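Local atomic coordinates of CofB (Escherichia coli, PDB entry 5AX6), a protein that serves as a homotrimeric minor pilin subunit of the CFA/III type IVb pilus and probably takes part in the assembly of that pilus. Residues A[399-404]-A[453-458]; A[55-60]-A[126-131]. All coordinates share one frame; numbering follows the deposited sequence.

The two contacts lie far apart in an elongated chain, on opposite sides of its centre. Their centres are 85 Å apart and their nearest atoms about 68 Å, so they do not touch. Interaction 2 comes first along the sequence. It sits in the pilin domain, where the loop segment 55-60 meets the end of strand 121-130. Interaction 1 lies in the C-terminal domain and joins two packed strands, 398-409 and 452-463. The chemistry differs as well. Interaction 1 is apolar packing between sheets, with other subunits of the trimer close by. Interaction 2 relies on backbone hydrogen bonds and water, and no other subunit touches it.

Interaction 1: A[399-404]-A[453-458]; sequences PRLSAS and WYITAT
Leu401 lies over one face of the Trp453 indole. Its CB sits above the six-membered ring, 3.6 Å from the ring centroid and 7° off the normal, in a CH-pi contact. With CG anti to the backbone N (chi1 -176°), the leucine branches at the indole, and CD1 lies over the five-membered ring, 3.5 Å from Trp453 CG. One leucine thus covers both rings of the indole. The two side chains run past each other in opposite directions. The other branch meets the next inward residue of the partner strand tip to tip, with Leu401 CD2 4.0 Å from Ile455 CG1. At the edge of the indole, Pro399 O is 3.6 Å from Trp453 CH2. Pro399 CB touches Trp453 CZ2 at 3.9 Å.

The strand segments run nearly parallel, 17° apart, with their axes 9.4 Å from each other. They belong to two different sheets packed face to face, as in a beta sandwich. Val446 and Leu383 add to the apolar layer around Leu401. Ser402 and Ser404 lie near a second subunit, and Met335 of a third subunit packs on Trp453.

The indole also has a polar tie. Trp453 NE1 bonds to Gln386 OE1, while Gln386 NE2 bonds to Arg400 O, so one amide links the two strands. An alanine in place of Trp453 would probably open a gap beside Leu401 and leave Gln386 OE1 without its indole donor. The chemistry implies that close apolar contact joins the sheets here, while the bond to Gln386 satisfies the indole N-H and is likely to limit its turning.

Interaction 2: A[55-60]-A[126-131]; sequences INRTTN and IDFVAT
The carbonyl oxygen of Phe128 is met by two groups of the loop segment. Thr58 N bonds to Phe128 O at 2.9 Å, from above the carbonyl plane. Arg57 CA adds a CA-H...O contact to the same oxygen at 3.3 Å. Ala130 N then bonds to Thr58 O at 2.9 Å, with an almost straight N-H...O angle of 176°. Thr58 is thereby bridged to Val129, through Phe128 and Ala130 on either side of that valine.

Arg57 CB and CG lie against Ala130 CB, and the bend at chi2 (-70°) brings CD near it too. The guanidinium turns back to its own loop, where NH1 bonds in the guanidinium plane to Asn56 O and also bonds to Tyr54 O. NH2 bonds to Leu45 O and Ser137 O.

The bridge is a single one, consistent with the loop running at 81° to the strand segment. Strand 121-130 belongs to the antiparallel sheet of the pilin domain. Phe128 packs on Ile21 and Val25 of helix 4-25, as expected of a type IV pilin fold, where the sheet lies against the N-terminal helix.

Thr58 OG1 donates to Asn60 OD1 and also touches Val129 CG2 at 3.5 Å. Thr58 CG2 lies across the Asp127 side chain, 3.8 Å from Asp127 CG. Two waters sit between Asp127 OD2 and the Asn60 amide; one accepts from Asn60 ND2 at 2.9 Å. Asp127 OD1 forms a salt bridge with Arg125.

Interaction 1: A[399-404]-A[453-458]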
ATOM      1  N   PRO A 399      31.855  -5.493  -6.791  1.00 19.94           N
ATOM      2  CA  PRO A 399      32.328  -4.125  -6.534  1.00 16.41           C
ATOM      3  C   PRO A 399      33.170  -3.618  -7.692  1.00 22.53           C
ATOM      4  O   PRO A 399      33.944  -4.382  -8.266  1.00 20.03           O
ATOM      5  CB  PRO A 399      33.167  -4.259  -5.257  1.00 20.85           C
ATOM      6  CG  PRO A 399      33.492  -5.717  -5.154  1.00 25.30           C
ATOM      7  CD  PRO A 399      32.377  -6.468  -5.818  1.00 23.22           C
ATOM      8  N   ARG A 400      33.006  -2.342  -8.033  1.00 17.78           N
ATOM      9  CA  ARG A 400      33.686  -1.755  -9.173  1.00 18.07           C
ATOM     10  C   ARG A 400      34.344  -0.460  -8.745  1.00 15.50           C
ATOM     11  O   ARG A 400      33.862   0.221  -7.839  1.00 15.25           O
ATOM     12  CB  ARG A 400      32.696  -1.492 -10.317  1.00 18.84           C
ATOM     13  CG  ARG A 400      31.994  -2.750 -10.877  1.00 18.48           C
ATOM     14  CD  ARG A 400      32.971  -3.659 -11.627  1.00 19.47           C
ATOM     15  NE  ARG A 400      33.739  -2.861 -12.575  1.00 19.55           N
ATOM     16  CZ  ARG A 400      33.316  -2.518 -13.788  1.00 18.38           C
ATOM     17  NH1 ARG A 400      32.138  -2.939 -14.242  1.00 17.84           N
ATOM     18  NH2 ARG A 400      34.085  -1.759 -14.557  1.00 17.99           N
ATOM     19  N   LEU A 401      35.435  -0.107  -9.408  1.00 17.57           N
ATOM     20  CA  LEU A 401      36.072   1.175  -9.158  1.00 17.09           C
ATOM     21  C   LEU A 401      36.778   1.623 -10.428  1.00 15.77           C
ATOM     22  O   LEU A 401      37.424   0.826 -11.096  1.00 18.02           O
ATOM     23  CB  LEU A 401      37.057   1.083  -7.977  1.00 18.34           C
ATOM     24  CG  LEU A 401      37.745   2.379  -7.533  1.00 17.72           C
ATOM     25  CD1 LEU A 401      38.109   2.348  -6.051  1.00 20.70           C
ATOM     26  CD2 LEU A 401      38.986   2.705  -8.373  1.00 17.14           C
ATOM     27  N   SER A 402      36.615   2.898 -10.772  1.00 18.35           N
ATOM     28  CA  SER A 402      37.360   3.509 -11.869  1.00 18.04           C
ATOM     29  C   SER A 402      37.966   4.815 -11.393  1.00 15.65           C
ATOM     30  O   SER A 402      37.555   5.360 -10.369  1.00 18.05           O
ATOM     31  CB  SER A 402      36.466   3.760 -13.085  1.00 22.79           C
ATOM     32  OG  SER A 402      36.457   2.626 -13.932  1.00 32.40           O
ATOM     33  N   ALA A 403      38.962   5.302 -12.123  1.00 17.33           N
ATOM     34  CA  ALA A 403      39.615   6.571 -11.800  1.00 17.33           C
ATOM     35  C   ALA A 403      39.796   7.381 -13.086  1.00 16.94           C
ATOM     36  O   ALA A 403      40.285   6.852 -14.078  1.00 21.32           O
ATOM     37  CB  ALA A 403      40.967   6.331 -11.118  1.00 20.17           C
ATOM     38  N   SER A 404      39.354   8.639 -13.079  1.00 15.40           N
ATOM     39  CA  SER A 404      39.523   9.537 -14.224  1.00 18.81           C
ATOM     40  C   SER A 404      40.418  10.697 -13.811  1.00 18.47           C
ATOM     41  O   SER A 404      40.366  11.133 -12.661  1.00 17.83           O
ATOM     42  CB  SER A 404      38.175  10.068 -14.719  1.00 18.55           C
ATOM     43  OG  SER A 404      37.287   9.008 -15.031  1.00 26.60           O
ATOM     44  N   TRP A 453      40.847  -1.773  -2.128  1.00 20.21           N
ATOM     45  CA  TRP A 453      41.197  -1.247  -3.450  1.00 20.79           C
ATOM     46  C   TRP A 453      42.545  -0.567  -3.386  1.00 18.94           C
ATOM     47  O   TRP A 453      42.792   0.213  -2.475  1.00 22.96           O
ATOM     48  CB  TRP A 453      40.195  -0.198  -3.957  1.00 16.26           C
ATOM     49  CG  TRP A 453      38.824  -0.674  -4.344  1.00 16.85           C
ATOM     50  CD1 TRP A 453      37.668  -0.428  -3.671  1.00 19.57           C
ATOM     51  CD2 TRP A 453      38.461  -1.417  -5.512  1.00 21.48           C
ATOM     52  NE1 TRP A 453      36.607  -0.991  -4.329  1.00 19.78           N
ATOM     53  CE2 TRP A 453      37.064  -1.600  -5.472  1.00 20.37           C
ATOM     54  CE3 TRP A 453      39.177  -1.938  -6.599  1.00 16.51           C
ATOM     55  CZ2 TRP A 453      36.364  -2.292  -6.462  1.00 18.17           C
ATOM     56  CZ3 TRP A 453      38.489  -2.636  -7.575  1.00 18.13           C
ATOM     57  CH2 TRP A 453      37.091  -2.808  -7.504  1.00 17.63           C
ATOM     58  N   TYR A 454      43.399  -0.816  -4.375  1.00 20.44           N
ATOM     59  CA  TYR A 454      44.666  -0.103  -4.470  1.00 18.45           C
ATOM     60  C   TYR A 454      44.748   0.682  -5.757  1.00 18.10           C
ATOM     61  O   TYR A 454      44.644   0.107  -6.831  1.00 21.47           O
ATOM     62  CB  TYR A 454      45.846  -1.069  -4.406  1.00 19.75           C
ATOM     63  CG  TYR A 454      45.828  -1.959  -3.189  1.00 21.23           C
ATOM     64  CD1 TYR A 454      46.356  -1.523  -1.979  1.00 24.43           C
ATOM     65  CD2 TYR A 454      45.282  -3.231  -3.253  1.00 25.95           C
ATOM     66  CE1 TYR A 454      46.338  -2.350  -0.854  1.00 23.16           C
ATOM     67  CE2 TYR A 454      45.264  -4.059  -2.136  1.00 30.47           C
ATOM     68  CZ  TYR A 454      45.796  -3.608  -0.948  1.00 28.42           C
ATOM     69  OH  TYR A 454      45.783  -4.435   0.151  1.00 29.70           O
ATOM     70  N   ILE A 455      44.947   1.990  -5.645  1.00 17.21           N
ATOM     71  CA  ILE A 455      45.070   2.823  -6.826  1.00 19.79           C
ATOM     72  C   ILE A 455      46.459   3.418  -6.838  1.00 16.77           C
ATOM     73  O   ILE A 455      46.875   4.066  -5.872  1.00 19.80           O
ATOM     74  CB  ILE A 455      44.015   3.956  -6.881  1.00 17.86           C
ATOM     75  CG1 ILE A 455      42.592   3.383  -6.797  1.00 22.01           C
ATOM     76  CG2 ILE A 455      44.139   4.708  -8.195  1.00 17.75           C
ATOM     77  CD1 ILE A 455      41.950   3.455  -5.421  1.00 31.08           C
ATOM     78  N   THR A 456      47.184   3.182  -7.928  1.00 16.69           N
ATOM     79  CA  THR A 456      48.551   3.675  -8.046  1.00 19.23           C
ATOM     80  C   THR A 456      48.762   4.250  -9.424  1.00 20.15           C
ATOM     81  O   THR A 456      47.942   4.038 -10.315  1.00 20.03           O
ATOM     82  CB  THR A 456      49.581   2.571  -7.814  1.00 20.28           C
ATOM     83  OG1 THR A 456      49.358   1.519  -8.769  1.00 22.27           O
ATOM     84  CG2 THR A 456      49.457   2.026  -6.403  1.00 19.71           C
ATOM     85  N   ALA A 457      49.865   4.964  -9.602  1.00 18.20           N
ATOM     86  CA  ALA A 457      50.116   5.655 -10.856  1.00 21.14           C
ATOM     87  C   ALA A 457      51.593   5.911 -11.076  1.00 20.93           C
ATOM     88  O   ALA A 457      52.325   6.221 -10.130  1.00 22.33           O
ATOM     89  CB  ALA A 457      49.350   6.985 -10.885  1.00 20.58           C
ATOM     90  N   THR A 458      52.031   5.802 -12.324  1.00 19.53           N
ATOM     91  CA  THR A 458      53.333   6.349 -12.693  1.00 20.70           C
ATOM     92  C   THR A 458      53.115   7.498 -13.665  1.00 27.51           C
ATOM     93  O   THR A 458      52.153   7.489 -14.431  1.00 26.23           O
ATOM     94  CB  THR A 458      54.263   5.291 -13.335  1.00 23.54           C
ATOM     95  OG1 THR A 458      53.632   4.752 -14.502  1.00 25.91           O
ATOM     96  CG2 THR A 458      54.534   4.164 -12.352  1.00 25.72           C
TER

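Interaction 2: A[55-60]-A[126-131]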
ATOM      1  N   ILE A  55     -42.253  -9.818  -4.647  1.00 19.98           N
ATOM      2  CA  ILE A  55     -42.873  -9.764  -3.321  1.00 21.00           C
ATOM      3  C   ILE A  55     -43.216 -11.142  -2.761  1.00 24.82           C
ATOM      4  O   ILE A  55     -43.753 -11.238  -1.658  1.00 19.29           O
ATOM      5  CB  ILE A  55     -44.166  -8.930  -3.325  1.00 24.91           C
ATOM      6  CG1 ILE A  55     -45.165  -9.490  -4.337  1.00 25.01           C
ATOM      7  CG2 ILE A  55     -43.857  -7.472  -3.595  1.00 32.70           C
ATOM      8  CD1 ILE A  55     -46.492  -8.759  -4.345  1.00 33.72           C
ATOM      9  N   ASN A  56     -42.935 -12.199  -3.516  1.00 17.10           N
ATOM     10  CA  ASN A  56     -43.231 -13.553  -3.051  1.00 18.77           C
ATOM     11  C   ASN A  56     -42.413 -13.916  -1.814  1.00 21.91           C
ATOM     12  O   ASN A  56     -41.194 -13.785  -1.826  1.00 19.65           O
ATOM     13  CB  ASN A  56     -42.956 -14.583  -4.153  1.00 18.71           C
ATOM     14  CG  ASN A  56     -43.924 -14.481  -5.304  1.00 20.32           C
ATOM     15  OD1 ASN A  56     -44.418 -13.398  -5.626  1.00 19.50           O
ATOM     16  ND2 ASN A  56     -44.212 -15.616  -5.927  1.00 18.16           N
ATOM     17  N   ARG A  57     -43.081 -14.389  -0.763  1.00 19.32           N
ATOM     18  CA  ARG A  57     -42.396 -14.905   0.433  1.00 19.66           C
ATOM     19  C   ARG A  57     -43.061 -16.160   0.952  1.00 17.66           C
ATOM     20  O   ARG A  57     -44.285 -16.281   0.910  1.00 17.91           O
ATOM     21  CB  ARG A  57     -42.388 -13.879   1.576  1.00 17.10           C
ATOM     22  CG  ARG A  57     -41.704 -12.569   1.242  1.00 21.21           C
ATOM     23  CD  ARG A  57     -40.212 -12.750   1.120  1.00 17.31           C
ATOM     24  NE  ARG A  57     -39.605 -11.434   1.036  1.00 19.11           N
ATOM     25  CZ  ARG A  57     -39.530 -10.727  -0.087  1.00 19.88           C
ATOM     26  NH1 ARG A  57     -39.989 -11.232  -1.230  1.00 19.26           N
ATOM     27  NH2 ARG A  57     -38.990  -9.516  -0.065  1.00 20.37           N
ATOM     28  N   THR A  58     -42.259 -17.068   1.486  1.00 17.74           N
ATOM     29  CA  THR A  58     -42.796 -18.140   2.305  1.00 18.71           C
ATOM     30  C   THR A  58     -42.539 -17.782   3.773  1.00 20.69           C
ATOM     31  O   THR A  58     -41.776 -16.861   4.067  1.00 21.03           O
ATOM     32  CB  THR A  58     -42.177 -19.495   1.943  1.00 21.28           C
ATOM     33  OG1 THR A  58     -40.775 -19.477   2.245  1.00 19.51           O
ATOM     34  CG2 THR A  58     -42.363 -19.769   0.434  1.00 20.08           C
ATOM     35  N   THR A  59     -43.173 -18.491   4.699  1.00 17.65           N
ATOM     36  CA  THR A  59     -43.060 -18.093   6.105  1.00 22.12           C
ATOM     37  C   THR A  59     -42.536 -19.214   6.995  1.00 22.87           C
ATOM     38  O   THR A  59     -42.616 -19.127   8.229  1.00 28.00           O
ATOM     39  CB  THR A  59     -44.414 -17.612   6.657  1.00 30.68           C
ATOM     40  OG1 THR A  59     -45.370 -18.665   6.529  1.00 31.10           O
ATOM     41  CG2 THR A  59     -44.899 -16.398   5.883  1.00 36.73           C
ATOM     42  N   ASN A  60     -41.983 -20.255   6.384  1.00 21.52           N
ATOM     43  CA  ASN A  60     -41.446 -21.375   7.157  1.00 22.76           C
ATOM     44  C   ASN A  60     -40.036 -21.092   7.695  1.00 23.20           C
ATOM     45  O   ASN A  60     -39.041 -21.629   7.201  1.00 22.64           O
ATOM     46  CB  ASN A  60     -41.457 -22.667   6.324  1.00 21.62           C
ATOM     47  CG  ASN A  60     -40.800 -22.506   4.953  1.00 19.75           C
ATOM     48  OD1 ASN A  60     -40.946 -21.476   4.294  1.00 21.21           O
ATOM     49  ND2 ASN A  60     -40.087 -23.535   4.523  1.00 17.50           N
ATOM     50  N   ILE A 126     -38.010 -21.937  -5.860  1.00 19.07           N
ATOM     51  CA  ILE A 126     -37.238 -21.142  -4.914  1.00 18.68           C
ATOM     52  C   ILE A 126     -38.173 -20.556  -3.881  1.00 19.42           C
ATOM     53  O   ILE A 126     -39.243 -20.040  -4.227  1.00 21.50           O
ATOM     54  CB  ILE A 126     -36.464 -20.014  -5.620  1.00 15.45           C
ATOM     55  CG1 ILE A 126     -35.480 -20.611  -6.631  1.00 19.40           C
ATOM     56  CG2 ILE A 126     -35.734 -19.133  -4.603  1.00 16.79           C
ATOM     57  CD1 ILE A 126     -34.877 -19.570  -7.586  1.00 22.38           C
ATOM     58  N   ASP A 127     -37.789 -20.663  -2.608  1.00 17.92           N
ATOM     59  CA  ASP A 127     -38.571 -20.107  -1.508  1.00 18.53           C
ATOM     60  C   ASP A 127     -37.771 -19.003  -0.821  1.00 17.15           C
ATOM     61  O   ASP A 127     -36.714 -19.289  -0.272  1.00 18.27           O
ATOM     62  CB  ASP A 127     -38.927 -21.186  -0.456  1.00 19.66           C
ATOM     63  CG  ASP A 127     -39.870 -22.270  -0.989  1.00 26.51           C
ATOM     64  OD1 ASP A 127     -40.208 -22.247  -2.190  1.00 22.57           O
ATOM     65  OD2 ASP A 127     -40.258 -23.168  -0.194  1.00 26.08           O
ATOM     66  N   PHE A 128     -38.278 -17.770  -0.851  1.00 15.33           N
ATOM     67  CA  PHE A 128     -37.692 -16.647  -0.110  1.00 17.18           C
ATOM     68  C   PHE A 128     -38.357 -16.585   1.260  1.00 17.97           C
ATOM     69  O   PHE A 128     -39.484 -16.089   1.378  1.00 18.18           O
ATOM     70  CB  PHE A 128     -37.905 -15.306  -0.825  1.00 16.45           C
ATOM     71  CG  PHE A 128     -37.106 -15.134  -2.091  1.00 18.90           C
ATOM     72  CD1 PHE A 128     -35.920 -15.816  -2.293  1.00 20.30           C
ATOM     73  CD2 PHE A 128     -37.544 -14.254  -3.070  1.00 19.64           C
ATOM     74  CE1 PHE A 128     -35.186 -15.637  -3.471  1.00 19.85           C
ATOM     75  CE2 PHE A 128     -36.818 -14.071  -4.242  1.00 20.82           C
ATOM     76  CZ  PHE A 128     -35.646 -14.764  -4.439  1.00 16.80           C
ATOM     77  N   VAL A 129     -37.678 -17.088   2.284  1.00 14.66           N
ATOM     78  CA  VAL A 129     -38.272 -17.170   3.622  1.00 19.20           C
ATOM     79  C   VAL A 129     -38.240 -15.808   4.325  1.00 19.75           C
ATOM     80  O   VAL A 129     -37.168 -15.272   4.595  1.00 20.27           O
ATOM     81  CB  VAL A 129     -37.543 -18.230   4.471  1.00 17.93           C
ATOM     82  CG1 VAL A 129     -38.155 -18.331   5.870  1.00 20.58           C
ATOM     83  CG2 VAL A 129     -37.587 -19.596   3.765  1.00 21.36           C
ATOM     84  N   ALA A 130     -39.415 -15.248   4.606  1.00 18.22           N
ATOM     85  CA  ALA A 130     -39.512 -13.895   5.165  1.00 19.23           C
ATOM     86  C   ALA A 130     -39.249 -13.873   6.652  1.00 31.19           C
ATOM     87  O   ALA A 130     -39.672 -14.774   7.377  1.00 26.09           O
ATOM     88  CB  ALA A 130     -40.865 -13.295   4.883  1.00 24.37           C
ATOM     89  N   THR A 131     -38.567 -12.823   7.099  1.00 29.62           N
ATOM     90  CA  THR A 131     -38.305 -12.629   8.515  1.00 35.41           C
ATOM     91  C   THR A 131     -39.565 -12.160   9.250  1.00 33.59           C
ATOM     92  O   THR A 131     -39.704 -12.395  10.448  1.00 35.05           O
ATOM     93  CB  THR A 131     -37.162 -11.620   8.736  1.00 37.69           C
ATOM     94  OG1 THR A 131     -35.997 -12.068   8.031  1.00 38.92           O
ATOM     95  CG2 THR A 131     -36.827 -11.506  10.218  1.00 36.47           C
TER
HETATM   96  O   HOH W   1     -40.591 -16.945  -2.333  1.00 20.35           O
HETATM   97  O   HOH W   2     -42.023 -22.880   1.837  1.00 19.69           O
HETATM   98  O   HOH W   3     -38.872 -24.259   1.979  1.00 21.58           O